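Local structure of putative ABC transporter (Thermobispora bispora, 4PE6) at residues E69-I74 / Q96-Q101. The protein probably serves as the solute-binding component of an ABC transporter, perhaps for sugar-like solutes, and holds a trihydroxybutanoic acid in its pocket. Numbering follows the deposited sequence.
Sequences EQVAQI and QPVIQQ
Ile74 and Val98 meet branch to branch between two neighbouring helices, with no hydrogen bond passing from one segment to the other. From its CB, which is 4.2 Å from Val98 CG2, Ile74 divides into two arms that reach the valine differently. The short arm makes the tighter contact: Ile74 CG2, anti to the backbone N, comes within 3.6 Å of Val98 CG2, and the same methyl lies 4.0 Å from Val98 CG1. The long arm leaves through CG1, which sits beside the backbone N (chi1 -67°) and opposite the carbonyl carbon, and its extended chain brings CD1 to 4.2 Å from Val98 CG1. Both valine methyls are thus engaged by one isoleucine. These helices, 67-78 and 96-104, are successive beta-alpha-beta crossover helices in one of the two Rossmann-like lobes of a type I periplasmic binding protein fold, the first leading into strand 84-88 and the second leading out of it toward strand 108-112. That shared strand lies beneath the pair: Ile74 rests on Leu85 and Ile87, and Ile99 also touches Ile87. Val71, one turn before Ile74, adds a looser approach, its CG1 standing 4.3 Å from Val98 CB, while Lys75 of helix 67-78 also touches the Val98 side chain.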
ATOM      1  N   GLU A  69      -4.262  -3.338  19.915  1.00 29.62           N
ATOM      2  CA  GLU A  69      -3.072  -2.649  20.425  1.00 30.14           C
ATOM      3  C   GLU A  69      -2.910  -1.272  19.770  1.00 27.01           C
ATOM      4  O   GLU A  69      -2.488  -0.333  20.422  1.00 26.64           O
ATOM      5  CB  GLU A  69      -1.796  -3.492  20.294  1.00 32.46           C
ATOM      6  CG  GLU A  69      -0.542  -2.864  20.946  1.00 34.51           C
ATOM      7  CD  GLU A  69      -0.725  -2.400  22.397  1.00 36.87           C
ATOM      8  OE1 GLU A  69      -1.323  -3.135  23.233  1.00 40.31           O
ATOM      9  OE2 GLU A  69      -0.233  -1.296  22.720  1.00 37.71           O
ATOM     10  N   GLN A  70      -3.275  -1.139  18.501  1.00 24.89           N
ATOM     11  CA  GLN A  70      -3.224   0.176  17.845  1.00 22.95           C
ATOM     12  C   GLN A  70      -4.110   1.191  18.580  1.00 22.42           C
ATOM     13  O   GLN A  70      -3.733   2.346  18.783  1.00 21.78           O
ATOM     14  CB  GLN A  70      -3.664   0.093  16.382  1.00 21.95           C
ATOM     15  CG  GLN A  70      -3.541   1.417  15.648  1.00 20.77           C
ATOM     16  CD  GLN A  70      -3.770   1.350  14.157  1.00 20.00           C
ATOM     17  OE1 GLN A  70      -4.471   0.476  13.665  1.00 19.82           O
ATOM     18  NE2 GLN A  70      -3.195   2.320  13.421  1.00 19.24           N
ATOM     19  N   VAL A  71      -5.290   0.748  18.998  1.00 22.60           N
ATOM     20  CA  VAL A  71      -6.198   1.635  19.720  1.00 22.51           C
ATOM     21  C   VAL A  71      -5.530   2.104  21.010  1.00 22.52           C
ATOM     22  O   VAL A  71      -5.546   3.293  21.321  1.00 22.30           O
ATOM     23  CB  VAL A  71      -7.549   0.949  20.011  1.00 23.32           C
ATOM     24  CG1 VAL A  71      -8.375   1.794  20.965  1.00 23.84           C
ATOM     25  CG2 VAL A  71      -8.299   0.706  18.703  1.00 23.10           C
ATOM     26  N   ALA A  72      -4.931   1.176  21.751  1.00 23.15           N
ATOM     27  CA  ALA A  72      -4.170   1.537  22.954  1.00 23.53           C
ATOM     28  C   ALA A  72      -3.044   2.510  22.627  1.00 22.90           C
ATOM     29  O   ALA A  72      -2.846   3.490  23.329  1.00 22.97           O
ATOM     30  CB  ALA A  72      -3.594   0.296  23.638  1.00 24.62           C
ATOM     31  N   GLN A  73      -2.308   2.241  21.558  1.00 22.37           N
ATOM     32  CA  GLN A  73      -1.218   3.130  21.177  1.00 22.08           C
ATOM     33  C   GLN A  73      -1.693   4.547  20.840  1.00 21.65           C
ATOM     34  O   GLN A  73      -1.026   5.531  21.170  1.00 21.60           O
ATOM     35  CB  GLN A  73      -0.440   2.534  20.019  1.00 21.77           C
ATOM     36  CG  GLN A  73       0.375   1.316  20.402  1.00 22.79           C
ATOM     37  CD  GLN A  73       1.012   0.650  19.192  1.00 22.82           C
ATOM     38  OE1 GLN A  73       0.499   0.736  18.066  1.00 22.01           O
ATOM     39  NE2 GLN A  73       2.141  -0.012  19.415  1.00 23.53           N
ATOM     40  N   ILE A  74      -2.834   4.656  20.177  1.00 21.44           N
ATOM     41  CA  ILE A  74      -3.358   5.966  19.852  1.00 21.32           C
ATOM     42  C   ILE A  74      -3.705   6.744  21.134  1.00 22.18           C
ATOM     43  O   ILE A  74      -3.378   7.919  21.248  1.00 22.26           O
ATOM     44  CB  ILE A  74      -4.538   5.861  18.865  1.00 21.17           C
ATOM     45  CG1 ILE A  74      -4.019   5.351  17.514  1.00 20.74           C
ATOM     46  CG2 ILE A  74      -5.251   7.199  18.735  1.00 21.18           C
ATOM     47  CD1 ILE A  74      -5.080   5.118  16.450  1.00 20.81           C
ATOM     48  N   GLN A  96     -12.847   3.605  15.260  1.00 24.34           N
ATOM     49  CA  GLN A  96     -13.799   4.704  15.153  1.00 25.10           C
ATOM     50  C   GLN A  96     -13.934   5.488  16.473  1.00 25.02           C
ATOM     51  O   GLN A  96     -13.877   6.710  16.459  1.00 24.79           O
ATOM     52  CB  GLN A  96     -15.164   4.222  14.643  1.00 26.42           C
ATOM     53  CG  GLN A  96     -15.453   4.503  13.174  1.00 27.02           C
ATOM     54  CD  GLN A  96     -14.619   3.671  12.206  1.00 27.25           C
ATOM     55  OE1 GLN A  96     -13.413   3.558  12.350  1.00 28.02           O
ATOM     56  NE2 GLN A  96     -15.256   3.123  11.199  1.00 27.94           N
ATOM     57  N   PRO A  97     -14.104   4.789  17.611  1.00 25.61           N
ATOM     58  CA  PRO A  97     -14.256   5.546  18.864  1.00 25.83           C
ATOM     59  C   PRO A  97     -13.017   6.383  19.212  1.00 24.87           C
ATOM     60  O   PRO A  97     -13.147   7.535  19.588  1.00 24.77           O
ATOM     61  CB  PRO A  97     -14.519   4.451  19.903  1.00 26.74           C
ATOM     62  CG  PRO A  97     -15.201   3.365  19.112  1.00 27.21           C
ATOM     63  CD  PRO A  97     -14.496   3.378  17.779  1.00 26.24           C
ATOM     64  N   VAL A  98     -11.820   5.832  19.057  1.00 24.30           N
ATOM     65  CA  VAL A  98     -10.639   6.593  19.438  1.00 23.66           C
ATOM     66  C   VAL A  98     -10.380   7.714  18.449  1.00 22.87           C
ATOM     67  O   VAL A  98      -9.839   8.749  18.827  1.00 22.76           O
ATOM     68  CB  VAL A  98      -9.385   5.718  19.660  1.00 23.62           C
ATOM     69  CG1 VAL A  98      -8.774   5.258  18.348  1.00 23.11           C
ATOM     70  CG2 VAL A  98      -8.360   6.479  20.492  1.00 23.62           C
ATOM     71  N   ILE A  99     -10.788   7.523  17.197  1.00 22.47           N
ATOM     72  CA  ILE A  99     -10.682   8.594  16.203  1.00 22.01           C
ATOM     73  C   ILE A  99     -11.577   9.737  16.643  1.00 22.76           C
ATOM     74  O   ILE A  99     -11.165  10.893  16.631  1.00 22.42           O
ATOM     75  CB  ILE A  99     -10.971   8.097  14.768  1.00 21.50           C
ATOM     76  CG1 ILE A  99      -9.779   7.264  14.263  1.00 20.92           C
ATOM     77  CG2 ILE A  99     -11.243   9.256  13.824  1.00 21.37           C
ATOM     78  CD1 ILE A  99     -10.038   6.531  12.955  1.00 20.71           C
ATOM     79  N   GLN A 100     -12.792   9.419  17.072  1.00 23.79           N
ATOM     80  CA  GLN A 100     -13.690  10.459  17.553  1.00 24.68           C
ATOM     81  C   GLN A 100     -13.151  11.115  18.825  1.00 24.69           C
ATOM     82  O   GLN A 100     -13.332  12.308  19.029  1.00 25.11           O
ATOM     83  CB  GLN A 100     -15.090   9.905  17.765  1.00 26.18           C
ATOM     84  CG  GLN A 100     -16.130  10.969  18.106  1.00 27.38           C
ATOM     85  CD  GLN A 100     -16.353  11.934  16.970  1.00 27.58           C
ATOM     86  OE1 GLN A 100     -16.761  11.533  15.889  1.00 28.53           O
ATOM     87  NE2 GLN A 100     -16.077  13.211  17.203  1.00 28.01           N
ATOM     88  N   GLN A 101     -12.471  10.339  19.672  1.00 24.72           N
ATOM     89  CA  GLN A 101     -11.858  10.871  20.881  1.00 24.85           C
ATOM     90  C   GLN A 101     -10.772  11.890  20.521  1.00 24.36           C
ATOM     91  O   GLN A 101     -10.672  12.969  21.135  1.00 24.55           O
ATOM     92  CB  GLN A 101     -11.277   9.722  21.733  1.00 25.50           C
ATOM     93  CG  GLN A 101     -10.580  10.169  23.013  1.00 26.36           C
ATOM     94  CD  GLN A 101      -9.885   9.042  23.745  1.00 27.03           C
ATOM     95  OE1 GLN A 101     -10.297   7.885  23.668  1.00 27.94           O
ATOM     96  NE2 GLN A 101      -8.818   9.380  24.472  1.00 27.21           N
TER